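Local coordinates for protein AxyAgu115A (PDB 6NPS) that probably cleaves alpha-linked glucuronic acid side groups from (arabino)glucuronoxylan, as a glycoside hydrolase of family 115, at residues L862-Q867 and L930-V935; P868-T873 and P904-D909; D890-L895 and T917-T922. The protein carries 3 engineered substitutions. All coordinates share one frame; numbering follows the deposited sequence.

Contact 1: L862-Q867 and L930-V935; sequences LEFYLQ and LRIYAV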
loop_
_atom_site.group_PDB
_atom_site.type_symbol
_atom_site.label_atom_id
_atom_site.label_comp_id
_atom_site.label_asym_id
_atom_site.label_seq_id
_atom_site.Cartn_x
_atom_site.Cartn_y
_atom_site.Cartn_z
ATOM N N LEU A 862 -26.242 11.882 11.975
ATOM C CA LEU A 862 -27.183 10.781 11.851
ATOM C C LEU A 862 -26.947 10.169 10.479
ATOM O O LEU A 862 -27.167 10.818 9.458
ATOM C CB LEU A 862 -28.619 11.281 12.022
ATOM C CG LEU A 862 -29.771 10.327 11.741
ATOM C CD1 LEU A 862 -29.889 9.314 12.847
ATOM C CD2 LEU A 862 -31.081 11.123 11.623
ATOM N N GLU A 863 -26.467 8.937 10.463
ATOM C CA GLU A 863 -26.085 8.261 9.243
ATOM C C GLU A 863 -27.001 7.064 9.024
ATOM O O GLU A 863 -27.194 6.249 9.930
ATOM C CB GLU A 863 -24.628 7.821 9.326
ATOM C CG GLU A 863 -24.152 7.008 8.124
ATOM C CD GLU A 863 -22.662 6.692 8.187
ATOM O OE1 GLU A 863 -22.135 6.467 9.305
ATOM O OE2 GLU A 863 -22.013 6.691 7.116
ATOM N N PHE A 864 -27.576 6.978 7.840
ATOM C CA PHE A 864 -28.399 5.845 7.458
ATOM C C PHE A 864 -27.580 4.915 6.583
ATOM O O PHE A 864 -26.857 5.363 5.686
ATOM C CB PHE A 864 -29.631 6.289 6.672
ATOM C CG PHE A 864 -30.625 7.040 7.458
ATOM C CD1 PHE A 864 -30.616 7.021 8.844
ATOM C CD2 PHE A 864 -31.626 7.759 6.802
ATOM C CE1 PHE A 864 -31.560 7.735 9.565
ATOM C CE2 PHE A 864 -32.586 8.464 7.519
ATOM C CZ PHE A 864 -32.545 8.458 8.899
ATOM N N TYR A 865 -27.751 3.629 6.797
ATOM C CA TYR A 865 -27.290 2.611 5.863
ATOM C C TYR A 865 -28.527 2.102 5.122
ATOM O O TYR A 865 -29.445 1.572 5.748
ATOM C CB TYR A 865 -26.597 1.468 6.603
ATOM C CG TYR A 865 -25.207 1.814 7.128
ATOM C CD1 TYR A 865 -25.029 2.794 8.104
ATOM C CD2 TYR A 865 -24.080 1.142 6.653
ATOM C CE1 TYR A 865 -23.743 3.098 8.610
ATOM C CE2 TYR A 865 -22.815 1.434 7.132
ATOM C CZ TYR A 865 -22.652 2.406 8.118
ATOM O OH TYR A 865 -21.390 2.706 8.581
ATOM N N LEU A 866 -28.550 2.270 3.800
ATOM C CA LEU A 866 -29.730 1.966 2.991
ATOM C C LEU A 866 -29.403 0.983 1.881
ATOM O O LEU A 866 -28.312 1.013 1.303
ATOM C CB LEU A 866 -30.316 3.228 2.335
ATOM C CG LEU A 866 -30.615 4.400 3.246
ATOM C CD1 LEU A 866 -30.854 5.646 2.420
ATOM C CD2 LEU A 866 -31.845 4.067 4.115
ATOM N N GLN A 867 -30.375 0.152 1.538
ATOM C CA GLN A 867 -30.254 -0.595 0.301
ATOM C C GLN A 867 -30.090 0.388 -0.857
ATOM O O GLN A 867 -30.753 1.436 -0.870
ATOM C CB GLN A 867 -31.479 -1.485 0.085
ATOM C CG GLN A 867 -31.119 -2.782 -0.593
ATOM C CD GLN A 867 -31.167 -2.685 -2.105
ATOM O OE1 GLN A 867 -30.394 -3.343 -2.798
ATOM N NE2 GLN A 867 -32.092 -1.874 -2.623
ATOM N N LEU A 930 -36.244 9.700 17.986
ATOM C CA LEU A 930 -36.022 9.898 16.556
ATOM C C LEU A 930 -37.120 9.173 15.792
ATOM O O LEU A 930 -37.269 7.956 15.933
ATOM C CB LEU A 930 -34.636 9.384 16.121
ATOM C CG LEU A 930 -34.475 9.175 14.601
ATOM C CD1 LEU A 930 -34.364 10.523 13.854
ATOM C CD2 LEU A 930 -33.282 8.242 14.232
ATOM N N ARG A 931 -37.897 9.908 14.998
ATOM C CA ARG A 931 -38.912 9.311 14.133
ATOM C C ARG A 931 -38.425 9.337 12.703
ATOM O O ARG A 931 -37.972 10.383 12.223
ATOM C CB ARG A 931 -40.243 10.053 14.235
ATOM C CG ARG A 931 -40.894 9.927 15.574
ATOM C CD ARG A 931 -42.232 10.658 15.666
ATOM N NE ARG A 931 -42.820 10.370 16.967
ATOM C CZ ARG A 931 -44.033 10.741 17.351
ATOM N NH1 ARG A 931 -44.806 11.432 16.531
ATOM N NH2 ARG A 931 -44.467 10.413 18.561
ATOM N N ILE A 932 -38.540 8.204 12.014
ATOM C CA ILE A 932 -38.277 8.132 10.584
ATOM C C ILE A 932 -39.596 7.854 9.870
ATOM O O ILE A 932 -40.280 6.855 10.157
ATOM C CB ILE A 932 -37.232 7.064 10.258
ATOM C CG1 ILE A 932 -35.990 7.320 11.126
ATOM C CG2 ILE A 932 -36.936 7.038 8.768
ATOM C CD1 ILE A 932 -34.876 6.407 10.806
ATOM N N TYR A 933 -39.969 8.753 8.964
ATOM C CA TYR A 933 -41.201 8.632 8.192
ATOM C C TYR A 933 -40.872 8.170 6.781
ATOM O O TYR A 933 -39.915 8.662 6.157
ATOM C CB TYR A 933 -41.949 9.966 8.094
ATOM C CG TYR A 933 -42.499 10.551 9.357
ATOM C CD1 TYR A 933 -41.686 11.242 10.246
ATOM C CD2 TYR A 933 -43.860 10.467 9.646
ATOM C CE1 TYR A 933 -42.216 11.804 11.411
ATOM C CE2 TYR A 933 -44.394 11.024 10.805
ATOM C CZ TYR A 933 -43.566 11.696 11.674
ATOM O OH TYR A 933 -44.084 12.262 12.815
ATOM N N ALA A 934 -41.691 7.267 6.250
ATOM C CA ALA A 934 -41.577 6.949 4.834
ATOM C C ALA A 934 -42.189 8.057 3.999
ATOM O O ALA A 934 -43.237 8.595 4.354
ATOM C CB ALA A 934 -42.269 5.631 4.501
ATOM N N VAL A 935 -41.542 8.386 2.861
ATOM C CA VAL A 935 -42.081 9.374 1.930
ATOM C C VAL A 935 -42.033 8.791 0.513
ATOM O O VAL A 935 -43.050 8.308 -0.002
ATOM C CB VAL A 935 -41.311 10.712 2.046
ATOM C CG1 VAL A 935 -41.826 11.779 1.027
ATOM C CG2 VAL A 935 -41.376 11.241 3.496
#
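L862, whose side chain meets L930, is anchored through its backbone: L862 N probably donates to T919 O, as strand 858-866 pairs with its neighbour 915-923. The side chains of L862 and F864 are turned onto strand 926-934, which belongs to the opposite layer. L862 and L930 reach for each other tip to tip, CD1 of L862 lying 3.8 Å from CD2 of L930, while CD2 of L862 is 4.0 Å from CD1 of L930. The two leucines share one conformation, with CG opposite the backbone N (chi1 172° and 163°), which extends both branched ends toward the facing strand. Two residues along, I932 approaches F864 obliquely and sets its CD1 3.6 Å from CZ of the ring. Its extended end (chi2 -175°) carries that methyl far enough to reach the phenyl group. I882 also packs on L862 and F864, whereas R931 points elsewhere and forms a salt bridge with E849. Leucine, isoleucine and phenylalanine suit a separation such as the 10.1 Å from CA of L862 to CA of L930, because each reaches partway across without bringing in a polar group. Between these two segments, contact is therefore purely apolar packing, with no hydrogen bond to fix a register.

Contact 2: P868-T873 and P904-D909; sequences PSNPVT and PHWGID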
loop_
_atom_site.group_PDB
_atom_site.type_symbol
_atom_site.label_atom_id
_atom_site.label_comp_id
_atom_site.label_asym_id
_atom_site.label_seq_id
_atom_site.Cartn_x
_atom_site.Cartn_y
_atom_site.Cartn_z
ATOM N N PRO A 868 -29.204 0.096 -1.844
ATOM C CA PRO A 868 -28.974 1.071 -2.951
ATOM C C PRO A 868 -30.044 1.007 -4.038
ATOM O O PRO A 868 -29.836 0.572 -5.173
ATOM C CB PRO A 868 -27.590 0.661 -3.478
ATOM C CG PRO A 868 -27.512 -0.801 -3.245
ATOM C CD PRO A 868 -28.261 -1.039 -1.906
ATOM N N SER A 869 -31.233 1.455 -3.688
ATOM C CA SER A 869 -32.348 1.562 -4.613
ATOM C C SER A 869 -32.225 2.806 -5.485
ATOM O O SER A 869 -31.616 3.812 -5.103
ATOM C CB SER A 869 -33.659 1.612 -3.832
ATOM O OG SER A 869 -34.039 0.297 -3.510
ATOM N N ASN A 870 -32.862 2.746 -6.652
ATOM C CA ASN A 870 -32.878 3.887 -7.538
ATOM C C ASN A 870 -34.231 4.583 -7.467
ATOM O O ASN A 870 -35.240 3.932 -7.186
ATOM C CB ASN A 870 -32.594 3.414 -8.968
ATOM C CG ASN A 870 -31.257 2.738 -9.072
ATOM O OD1 ASN A 870 -30.244 3.347 -8.728
ATOM N ND2 ASN A 870 -31.224 1.481 -9.524
ATOM N N PRO A 871 -34.302 5.900 -7.699
ATOM C CA PRO A 871 -35.603 6.577 -7.682
ATOM C C PRO A 871 -36.580 5.919 -8.649
ATOM O O PRO A 871 -36.209 5.501 -9.756
ATOM C CB PRO A 871 -35.275 8.011 -8.135
ATOM C CG PRO A 871 -33.802 8.174 -7.967
ATOM C CD PRO A 871 -33.203 6.807 -8.095
ATOM N N VAL A 872 -37.858 5.865 -8.237
ATOM C CA VAL A 872 -38.891 5.210 -9.056
ATOM C C VAL A 872 -39.523 6.128 -10.089
ATOM O O VAL A 872 -40.293 5.647 -10.944
ATOM C CB VAL A 872 -40.032 4.622 -8.194
ATOM C CG1 VAL A 872 -39.470 3.647 -7.220
ATOM C CG2 VAL A 872 -40.808 5.755 -7.465
ATOM N N THR A 873 -39.241 7.430 -10.051
ATOM C CA THR A 873 -39.775 8.338 -11.063
ATOM C C THR A 873 -38.635 8.994 -11.844
ATOM O O THR A 873 -37.469 8.964 -11.443
ATOM C CB THR A 873 -40.665 9.445 -10.474
ATOM O OG1 THR A 873 -39.836 10.478 -9.923
ATOM C CG2 THR A 873 -41.657 8.915 -9.421
ATOM N N PRO A 904 -20.916 8.004 -10.870
ATOM C CA PRO A 904 -19.841 7.592 -9.953
ATOM C C PRO A 904 -20.338 7.054 -8.625
ATOM O O PRO A 904 -19.840 6.020 -8.174
ATOM C CB PRO A 904 -19.030 8.880 -9.748
ATOM C CG PRO A 904 -19.931 10.012 -10.259
ATOM C CD PRO A 904 -20.755 9.396 -11.332
ATOM N N HIS A 905 -21.295 7.737 -7.987
ATOM C CA HIS A 905 -21.789 7.275 -6.686
ATOM C C HIS A 905 -22.597 5.997 -6.825
ATOM O O HIS A 905 -22.528 5.107 -5.958
ATOM C CB HIS A 905 -22.657 8.353 -6.029
ATOM C CG HIS A 905 -21.896 9.579 -5.644
ATOM N ND1 HIS A 905 -21.021 9.603 -4.576
ATOM C CD2 HIS A 905 -21.872 10.823 -6.183
ATOM C CE1 HIS A 905 -20.492 10.811 -4.475
ATOM N NE2 HIS A 905 -20.992 11.569 -5.436
ATOM N N TRP A 906 -23.448 5.932 -7.867
ATOM C CA TRP A 906 -24.202 4.720 -8.142
ATOM C C TRP A 906 -23.260 3.530 -8.231
ATOM O O TRP A 906 -23.543 2.461 -7.683
ATOM C CB TRP A 906 -25.012 4.880 -9.462
ATOM C CG TRP A 906 -25.563 3.503 -9.970
ATOM C CD1 TRP A 906 -26.730 2.902 -9.589
ATOM C CD2 TRP A 906 -24.909 2.582 -10.867
ATOM N NE1 TRP A 906 -26.855 1.672 -10.208
ATOM C CE2 TRP A 906 -25.750 1.457 -10.999
ATOM C CE3 TRP A 906 -23.701 2.606 -11.577
ATOM C CZ2 TRP A 906 -25.411 0.348 -11.796
ATOM C CZ3 TRP A 906 -23.383 1.510 -12.425
ATOM C CH2 TRP A 906 -24.246 0.408 -12.530
ATOM N N GLY A 907 -22.113 3.716 -8.897
ATOM C CA GLY A 907 -21.207 2.603 -9.126
ATOM C C GLY A 907 -20.510 2.120 -7.862
ATOM O O GLY A 907 -20.360 0.910 -7.662
ATOM N N ILE A 908 -20.054 3.048 -7.006
ATOM C CA ILE A 908 -19.518 2.664 -5.689
ATOM C C ILE A 908 -20.569 1.895 -4.896
ATOM O O ILE A 908 -20.312 0.809 -4.353
ATOM C CB ILE A 908 -19.077 3.906 -4.898
ATOM C CG1 ILE A 908 -17.862 4.583 -5.539
ATOM C CG2 ILE A 908 -18.735 3.526 -3.423
ATOM C CD1 ILE A 908 -17.774 6.033 -5.120
ATOM N N ASP A 909 -21.783 2.454 -4.815
ATOM C CA ASP A 909 -22.798 1.871 -3.933
ATOM C C ASP A 909 -23.257 0.513 -4.430
ATOM O O ASP A 909 -23.590 -0.358 -3.626
ATOM C CB ASP A 909 -24.006 2.821 -3.826
ATOM C CG ASP A 909 -23.647 4.178 -3.196
ATOM O OD1 ASP A 909 -22.530 4.329 -2.661
ATOM O OD2 ASP A 909 -24.491 5.106 -3.242
#
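P868 and D909 meet where the loop leaving strand 858-866 passes helix 904-912. CB of P868 lies 4.2 Å from CB of D909, and CG of P868 is 4.0 Å from D909 O, so the pyrrolidine ring rests on the aspartate's aliphatic carbon and main chain, not on its carboxylate. A proline suits this place: its compact ring offers apolar carbons and restrains the backbone at the start of the loop segment. D909 has CG opposite its own carbonyl carbon (chi1 -63°), which turns the carboxylate away from the proline and leaves CB facing the ring. In W906 the CG lies opposite the backbone N (chi1 167°), which swings the indole off the helix toward the loop and presents the five-membered ring's edge. N870 brings OD1 to that edge, near the ring plane and 3.6 Å from CD1 of W906, with the amide and indole planes 35° apart. Both polar ends are satisfied elsewhere: OD1 of N870 by the hydroxyl of Y899, while the ND2 of N870 and the NE1 of W906 both bond to OD2 of D385, and ND2 also to L390 O. Sharing one carboxylate oxygen probably helps to hold amide and indole in this relation. Since D385 follows strand 379-383 of the parallel barrel, the arrangement is that of a domain interface, loop and helix of the C-terminal beta-sandwich domain docking on a TIM-barrel loop.

Contact 3: D890-L895 and T917-T922; sequences DVINVL and TKTKIT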
loop_
_atom_site.group_PDB
_atom_site.type_symbol
_atom_site.label_atom_id
_atom_site.label_comp_id
_atom_site.label_asym_id
_atom_site.label_seq_id
_atom_site.Cartn_x
_atom_site.Cartn_y
_atom_site.Cartn_z
ATOM N N ASP A 890 -38.184 17.076 9.168
ATOM C CA ASP A 890 -37.325 17.495 8.073
ATOM C C ASP A 890 -37.380 16.424 6.999
ATOM O O ASP A 890 -37.043 15.267 7.257
ATOM C CB ASP A 890 -35.892 17.717 8.542
ATOM C CG ASP A 890 -35.057 18.452 7.515
ATOM O OD1 ASP A 890 -35.648 19.138 6.646
ATOM O OD2 ASP A 890 -33.812 18.342 7.576
ATOM N N VAL A 891 -37.810 16.801 5.800
ATOM C CA VAL A 891 -37.838 15.875 4.678
ATOM C C VAL A 891 -36.504 15.987 3.940
ATOM O O VAL A 891 -36.154 17.055 3.432
ATOM C CB VAL A 891 -39.030 16.169 3.764
ATOM C CG1 VAL A 891 -39.022 15.224 2.567
ATOM C CG2 VAL A 891 -40.320 16.059 4.568
ATOM N N ILE A 892 -35.737 14.900 3.927
ATOM C CA ILE A 892 -34.346 14.920 3.490
ATOM C C ILE A 892 -34.215 14.043 2.260
ATOM O O ILE A 892 -34.878 13.007 2.150
ATOM C CB ILE A 892 -33.353 14.449 4.588
ATOM C CG1 ILE A 892 -33.654 13.021 5.030
ATOM C CG2 ILE A 892 -33.329 15.391 5.806
ATOM C CD1 ILE A 892 -32.430 12.279 5.524
ATOM N N ASN A 893 -33.362 14.471 1.332
ATOM C CA ASN A 893 -32.996 13.685 0.163
ATOM C C ASN A 893 -31.920 12.700 0.573
ATOM O O ASN A 893 -30.859 13.116 1.045
ATOM C CB ASN A 893 -32.496 14.611 -0.952
ATOM C CG ASN A 893 -32.166 13.872 -2.263
ATOM O OD1 ASN A 893 -32.317 12.653 -2.389
ATOM N ND2 ASN A 893 -31.738 14.644 -3.268
ATOM N N VAL A 894 -32.163 11.403 0.361
ATOM C CA VAL A 894 -31.216 10.392 0.826
ATOM C C VAL A 894 -30.228 10.006 -0.271
ATOM O O VAL A 894 -29.429 9.082 -0.092
ATOM C CB VAL A 894 -31.932 9.128 1.355
ATOM C CG1 VAL A 894 -32.867 9.485 2.509
ATOM C CG2 VAL A 894 -32.681 8.410 0.237
ATOM N N LEU A 895 -30.257 10.706 -1.395
ATOM C CA LEU A 895 -29.343 10.468 -2.521
ATOM C C LEU A 895 -28.246 11.537 -2.617
ATOM O O LEU A 895 -28.443 12.671 -2.183
ATOM C CB LEU A 895 -30.109 10.457 -3.851
ATOM C CG LEU A 895 -31.130 9.330 -3.995
ATOM C CD1 LEU A 895 -31.782 9.414 -5.349
ATOM C CD2 LEU A 895 -30.459 8.011 -3.826
ATOM N N THR A 917 -25.989 7.745 3.835
ATOM C CA THR A 917 -26.302 9.163 3.762
ATOM C C THR A 917 -26.211 9.723 5.179
ATOM O O THR A 917 -26.476 9.010 6.155
ATOM C CB THR A 917 -27.699 9.379 3.130
ATOM O OG1 THR A 917 -28.050 10.774 3.125
ATOM C CG2 THR A 917 -28.749 8.611 3.915
ATOM N N LYS A 918 -25.802 10.990 5.295
ATOM C CA LYS A 918 -25.578 11.644 6.584
ATOM C C LYS A 918 -26.307 12.978 6.640
ATOM O O LYS A 918 -26.346 13.721 5.653
ATOM C CB LYS A 918 -24.085 11.912 6.863
ATOM C CG LYS A 918 -23.286 10.688 7.153
ATOM C CD LYS A 918 -21.837 11.026 7.459
ATOM C CE LYS A 918 -20.932 9.822 7.194
ATOM N NZ LYS A 918 -19.487 10.144 7.349
ATOM N N THR A 919 -26.850 13.288 7.815
ATOM C CA THR A 919 -27.532 14.539 8.096
ATOM C C THR A 919 -27.184 14.945 9.526
ATOM O O THR A 919 -26.919 14.091 10.367
ATOM C CB THR A 919 -29.064 14.385 7.895
ATOM O OG1 THR A 919 -29.710 15.649 8.034
ATOM C CG2 THR A 919 -29.648 13.426 8.907
ATOM N N LYS A 920 -27.146 16.245 9.796
ATOM C CA LYS A 920 -26.884 16.709 11.152
ATOM C C LYS A 920 -28.199 16.931 11.899
ATOM O O LYS A 920 -29.177 17.413 11.327
ATOM C CB LYS A 920 -26.052 17.996 11.143
ATOM C CG LYS A 920 -24.630 17.817 10.611
ATOM C CD LYS A 920 -23.794 19.068 10.881
ATOM C CE LYS A 920 -22.733 19.311 9.803
ATOM N NZ LYS A 920 -21.700 18.232 9.746
ATOM N N ILE A 921 -28.221 16.561 13.182
ATOM C CA ILE A 921 -29.391 16.753 14.036
ATOM C C ILE A 921 -28.917 17.350 15.355
ATOM O O ILE A 921 -27.750 17.240 15.730
ATOM C CB ILE A 921 -30.162 15.428 14.271
ATOM C CG1 ILE A 921 -29.260 14.400 14.980
ATOM C CG2 ILE A 921 -30.693 14.850 12.916
ATOM C CD1 ILE A 921 -29.971 13.135 15.524
ATOM N N THR A 922 -29.819 18.022 16.058
ATOM C CA THR A 922 -29.502 18.528 17.388
ATOM C C THR A 922 -30.218 17.668 18.416
ATOM O O THR A 922 -31.429 17.456 18.317
ATOM C CB THR A 922 -29.877 20.006 17.528
ATOM O OG1 THR A 922 -29.376 20.735 16.392
ATOM C CG2 THR A 922 -29.294 20.615 18.838
HETATM O O HOH W 1 -27.971 13.228 0.820
#
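The carboxamide of N893, whose main chain passes near T917, is the flat group here: above its carbonyl plane, 58° out of it, sits the amide N of L895. That nitrogen donates to OD1 of N893 at 3.0 Å with a fairly straight N-H...O angle of 158°, closing an Asx turn. Asparagine suits the spot, since its short side chain, with CG opposite the backbone N (chi1 -176°), reaches forward to take the amide two residues on. The turn brings V894 against T917. CB of V894 lies 4.1 Å from CG2 of T917, and V894 O is 3.7 Å from CB of T917. T917 holds OG1 opposite its backbone N, which places its methyl between N and carbonyl carbon, on the side of the valine. A water joins the segments: it donates to N893 O at 2.9 Å and to L895 O, and accepts a weak bond from OG1 of T917. CG2 of I892 comes loosely to OG1 of T919. Threonine suits the place of T917, its methyl packing on V894 while its hydroxyl makes a weak bond to water. Neither strand bonds to the other; I892 pairs with A880 in its own layer, while T917 and T919 belong to the layer of strand 858-866. The arrangement is that of two strands from facing layers closing along the margin of a beta-sandwich, as in galactose-binding-like domains.

All three contacts lie in the C-terminal domain, but at different depths. Contact 1 is buried between the layers and wholly apolar. Contact 3, about 8 Å away centre to centre, bridges the same two layers nearer the surface, where threonines, an Asx turn and water join the hydrocarbon; F864 N probably bonds to T917 O at 2.9 Å, tying it to contact 1. Contact 2 is also buried, yet in loop and helix, and the N-H groups of N870 and W906 reach D385 of the barrel. Its loop continues directly from the 862-867 segment, and its helix lies in the chain between the strands of contact 3. P871 and L895 join these two, with CG of P871 3.5 Å from CD1 of L895.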